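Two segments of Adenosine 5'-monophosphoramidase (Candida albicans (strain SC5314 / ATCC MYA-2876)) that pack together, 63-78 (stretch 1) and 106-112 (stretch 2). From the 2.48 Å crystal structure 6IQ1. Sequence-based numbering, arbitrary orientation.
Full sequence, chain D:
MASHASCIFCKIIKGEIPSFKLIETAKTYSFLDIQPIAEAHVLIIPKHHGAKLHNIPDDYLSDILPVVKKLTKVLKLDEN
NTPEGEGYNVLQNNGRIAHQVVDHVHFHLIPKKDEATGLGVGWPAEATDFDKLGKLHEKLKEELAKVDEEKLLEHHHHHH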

# COMPACT_ATOMS: atom_id res chain seq x y z
N ASP D 63 -3.17 -10.58 -6.77
CA ASP D 63 -1.98 -11.38 -6.52
C ASP D 63 -0.89 -10.61 -5.77
O ASP D 63 0.01 -11.24 -5.20
CB ASP D 63 -1.46 -11.92 -7.85
CG ASP D 63 -0.26 -12.79 -7.69
OD1 ASP D 63 -0.34 -13.82 -7.00
OD2 ASP D 63 0.80 -12.44 -8.26
N ILE D 64 -0.97 -9.28 -5.72
CA ILE D 64 0.13 -8.47 -5.20
C ILE D 64 0.29 -8.67 -3.69
O ILE D 64 1.37 -9.05 -3.21
CB ILE D 64 -0.10 -7.00 -5.56
CG1 ILE D 64 0.35 -6.79 -7.00
CG2 ILE D 64 0.66 -6.05 -4.60
CD1 ILE D 64 -0.25 -5.57 -7.58
N LEU D 65 -0.74 -8.40 -2.90
CA LEU D 65 -0.58 -8.48 -1.45
C LEU D 65 -0.22 -9.89 -0.94
O LEU D 65 0.55 -9.97 0.03
CB LEU D 65 -1.85 -7.95 -0.77
CG LEU D 65 -2.07 -6.46 -1.03
CD1 LEU D 65 -3.33 -5.96 -0.36
CD2 LEU D 65 -0.83 -5.63 -0.62
N PRO D 66 -0.72 -11.00 -1.51
CA PRO D 66 -0.16 -12.29 -1.10
C PRO D 66 1.33 -12.43 -1.39
O PRO D 66 2.06 -13.04 -0.60
CB PRO D 66 -1.01 -13.30 -1.89
CG PRO D 66 -2.31 -12.62 -2.00
CD PRO D 66 -1.97 -11.18 -2.27
N VAL D 67 1.82 -11.83 -2.48
CA VAL D 67 3.26 -11.84 -2.69
C VAL D 67 3.97 -11.00 -1.62
O VAL D 67 4.99 -11.42 -1.06
CB VAL D 67 3.60 -11.36 -4.10
CG1 VAL D 67 5.10 -11.13 -4.24
CG2 VAL D 67 3.07 -12.36 -5.13
N VAL D 68 3.43 -9.80 -1.32
CA VAL D 68 4.04 -8.96 -0.28
C VAL D 68 4.06 -9.72 1.04
O VAL D 68 5.06 -9.71 1.77
CB VAL D 68 3.30 -7.61 -0.15
CG1 VAL D 68 3.94 -6.74 0.93
CG2 VAL D 68 3.29 -6.86 -1.47
N LYS D 69 2.97 -10.42 1.35
CA LYS D 69 2.93 -11.21 2.58
C LYS D 69 4.02 -12.27 2.58
O LYS D 69 4.73 -12.45 3.57
CB LYS D 69 1.56 -11.87 2.74
CG LYS D 69 1.52 -12.84 3.88
CD LYS D 69 0.10 -13.28 4.11
CE LYS D 69 0.04 -14.45 5.04
NZ LYS D 69 -1.24 -15.10 4.78
N LYS D 70 4.17 -12.99 1.46
CA LYS D 70 5.23 -13.99 1.38
C LYS D 70 6.61 -13.34 1.54
O LYS D 70 7.51 -13.91 2.18
CB LYS D 70 5.12 -14.76 0.06
CG LYS D 70 5.82 -16.11 0.09
CD LYS D 70 5.72 -16.81 -1.23
CE LYS D 70 6.63 -18.04 -1.31
NZ LYS D 70 6.52 -18.69 -2.63
N LEU D 71 6.80 -12.12 1.01
CA LEU D 71 8.08 -11.44 1.16
C LEU D 71 8.38 -11.07 2.61
O LEU D 71 9.55 -11.08 3.02
CB LEU D 71 8.14 -10.18 0.28
CG LEU D 71 8.30 -10.43 -1.22
CD1 LEU D 71 7.84 -9.20 -2.00
CD2 LEU D 71 9.74 -10.82 -1.57
N THR D 72 7.35 -10.75 3.41
CA THR D 72 7.60 -10.51 4.84
C THR D 72 8.10 -11.78 5.53
O THR D 72 8.79 -11.70 6.55
CB THR D 72 6.35 -9.97 5.56
OG1 THR D 72 5.29 -10.94 5.55
CG2 THR D 72 5.86 -8.67 4.95
N LYS D 73 7.80 -12.96 4.98
CA LYS D 73 8.41 -14.18 5.51
C LYS D 73 9.88 -14.29 5.09
O LYS D 73 10.73 -14.66 5.91
CB LYS D 73 7.64 -15.42 5.07
CG LYS D 73 6.27 -15.58 5.73
CD LYS D 73 5.56 -16.80 5.16
CE LYS D 73 4.05 -16.65 5.26
NZ LYS D 73 3.37 -17.95 5.14
N VAL D 74 10.19 -13.98 3.83
CA VAL D 74 11.57 -13.98 3.37
C VAL D 74 12.41 -13.02 4.19
O VAL D 74 13.55 -13.32 4.55
CB VAL D 74 11.65 -13.64 1.87
CG1 VAL D 74 13.09 -13.75 1.41
CG2 VAL D 74 10.73 -14.54 1.04
N LEU D 75 11.86 -11.84 4.49
CA LEU D 75 12.60 -10.82 5.24
C LEU D 75 12.54 -11.03 6.76
O LEU D 75 13.12 -10.23 7.49
CB LEU D 75 12.06 -9.43 4.91
CG LEU D 75 12.50 -8.68 3.66
CD1 LEU D 75 12.28 -9.48 2.38
CD2 LEU D 75 11.75 -7.39 3.60
N LYS D 76 11.82 -12.05 7.24
CA LYS D 76 11.67 -12.40 8.65
C LYS D 76 10.86 -11.38 9.44
O LYS D 76 10.75 -11.52 10.68
CB LYS D 76 13.02 -12.62 9.34
CG LYS D 76 13.68 -13.99 9.06
CD LYS D 76 15.00 -14.12 9.82
CE LYS D 76 15.24 -15.53 10.34
NZ LYS D 76 15.97 -16.38 9.34
N LEU D 77 10.30 -10.36 8.77
CA LEU D 77 9.38 -9.43 9.42
C LEU D 77 8.17 -10.13 10.04
O LEU D 77 7.53 -9.56 10.93
CB LEU D 77 8.87 -8.41 8.40
CG LEU D 77 9.87 -7.44 7.76
CD1 LEU D 77 9.26 -6.68 6.58
CD2 LEU D 77 10.39 -6.47 8.80
N ASP D 78 7.83 -11.34 9.60
CA ASP D 78 6.63 -11.98 10.13
C ASP D 78 6.84 -12.51 11.54
O ASP D 78 5.87 -12.99 12.14
CB ASP D 78 6.15 -13.10 9.21
CG ASP D 78 7.06 -14.31 9.21
OD1 ASP D 78 8.29 -14.16 9.29
OD2 ASP D 78 6.54 -15.44 9.13
N HIS D 106 4.14 0.18 -8.84
CA HIS D 106 5.05 -0.59 -8.01
C HIS D 106 4.72 -0.35 -6.55
O HIS D 106 4.48 0.79 -6.14
CB HIS D 106 6.54 -0.25 -8.27
CG HIS D 106 6.87 1.21 -8.23
ND1 HIS D 106 6.35 2.12 -9.13
CD2 HIS D 106 7.70 1.91 -7.43
CE1 HIS D 106 6.83 3.32 -8.86
NE2 HIS D 106 7.65 3.22 -7.83
N PHE D 107 4.71 -1.43 -5.79
CA PHE D 107 4.50 -1.38 -4.36
C PHE D 107 5.85 -1.44 -3.65
O PHE D 107 6.74 -2.19 -4.05
CB PHE D 107 3.61 -2.55 -3.93
CG PHE D 107 2.16 -2.35 -4.27
CD1 PHE D 107 1.68 -2.63 -5.53
CD2 PHE D 107 1.26 -1.87 -3.31
CE1 PHE D 107 0.35 -2.43 -5.85
CE2 PHE D 107 -0.07 -1.68 -3.61
CZ PHE D 107 -0.53 -1.95 -4.88
N HIS D 108 6.01 -0.64 -2.60
CA HIS D 108 7.21 -0.69 -1.77
C HIS D 108 6.91 -1.48 -0.50
O HIS D 108 5.94 -1.19 0.22
CB HIS D 108 7.69 0.71 -1.37
CG HIS D 108 7.96 1.63 -2.52
ND1 HIS D 108 9.22 1.82 -3.04
CD2 HIS D 108 7.13 2.43 -3.23
CE1 HIS D 108 9.15 2.69 -4.04
NE2 HIS D 108 7.90 3.07 -4.18
N LEU D 109 7.75 -2.47 -0.20
CA LEU D 109 7.78 -3.13 1.10
C LEU D 109 9.00 -2.59 1.83
O LEU D 109 10.14 -2.93 1.47
CB LEU D 109 7.83 -4.65 0.97
CG LEU D 109 8.11 -5.35 2.30
CD1 LEU D 109 7.05 -5.00 3.34
CD2 LEU D 109 8.21 -6.85 2.15
N ILE D 110 8.78 -1.74 2.83
CA ILE D 110 9.89 -1.01 3.44
C ILE D 110 10.02 -1.35 4.91
O ILE D 110 9.16 -0.95 5.71
CB ILE D 110 9.73 0.50 3.29
CG1 ILE D 110 9.28 0.88 1.88
CG2 ILE D 110 11.02 1.19 3.67
CD1 ILE D 110 8.81 2.33 1.79
N PRO D 111 11.06 -2.08 5.31
CA PRO D 111 11.27 -2.34 6.74
C PRO D 111 11.49 -1.05 7.53
O PRO D 111 12.08 -0.09 7.03
CB PRO D 111 12.51 -3.23 6.75
CG PRO D 111 12.39 -3.99 5.41
CD PRO D 111 11.91 -2.93 4.46
N LYS D 112 10.99 -1.02 8.76
CA LYS D 112 11.11 0.18 9.61
C LYS D 112 11.86 -0.20 10.88
O LYS D 112 11.24 -0.58 11.88
CB LYS D 112 9.73 0.80 9.93
CG LYS D 112 9.80 2.11 10.71
CD LYS D 112 10.20 3.25 9.81
CE LYS D 112 10.29 4.57 10.55
NZ LYS D 112 10.83 5.65 9.69

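The strand 107-112 runs along the helix 63-74 at 23° between their N-to-C directions, so the two advance in nearly the same sense, with axes 10.1 Å apart at closest approach. No hydrogen bond crosses between the stretches; apolar side chains make the contact, burying 408 Å² summed over both sides. His106, just before the strand, points its CA-to-CB bond away from the helix and takes no part.

Phe107 points toward the helix and meets Ile64. The CG2 methyl of Ile64 lies over one face of the ring, 3.9 Å from its centroid and 19° off the ring normal, a CH-pi contact. The other branch of the same side chain comes nearer to a single ring atom, with Ile64 CD1 3.6 Å from Phe107 CE1, so the isoleucine touches the ring through both of its methyl ends. At His108 the strand alternation turns the CA-to-CB bond away.

Leu109 is the centre of the contact, with 107 Å² covered, more than any other residue of either stretch. Its CA lies 7.1 Å from the CA of Val68, the shortest of the register pairs. Leu109 CD2 packs 3.8 Å from Leu71 CB, 3.9 Å from Leu75 CD2 and 4.1 Å from Thr72 CG2, and Leu109 CD1 lies 4.3 Å from both Val68 CG1 and Leu77 CD1. Val68, Leu71, Thr72 and Leu75 follow the 3-4-residue spacing that brings successive turns of a helix to one side. Thr72 CG2 faces Leu109, and Thr72 OG1 donates to Lys69 O at 2.6 Å, with chi1 in the p well. Ile110 again points away, leaving Leu109 between two residues that face the other side of the strand.

At Pro111 the CA-to-CB bond points toward stretch 1 again, beyond the end of the helix. Its CG lies 3.9 Å from Leu75 CD2 and 4.3 Å from Leu77 CD1, so both leucines bridge Leu109 and Pro111. Between them, Lys76 leaves helical geometry with a positive phi of 68° and stays out of reach, and the chain then enters the 3-10 segment at Leu77, whose CA-to-CB bond points toward the strand. The backbone bond from Asp78 N to Thr72 O, 3.2 Å, ties this turn back to the helix. At Lys112 the contact fades: the CA-to-CB bond points sideways, the side-chain end leads away, and NZ is hydrogen-bonded elsewhere in the structure.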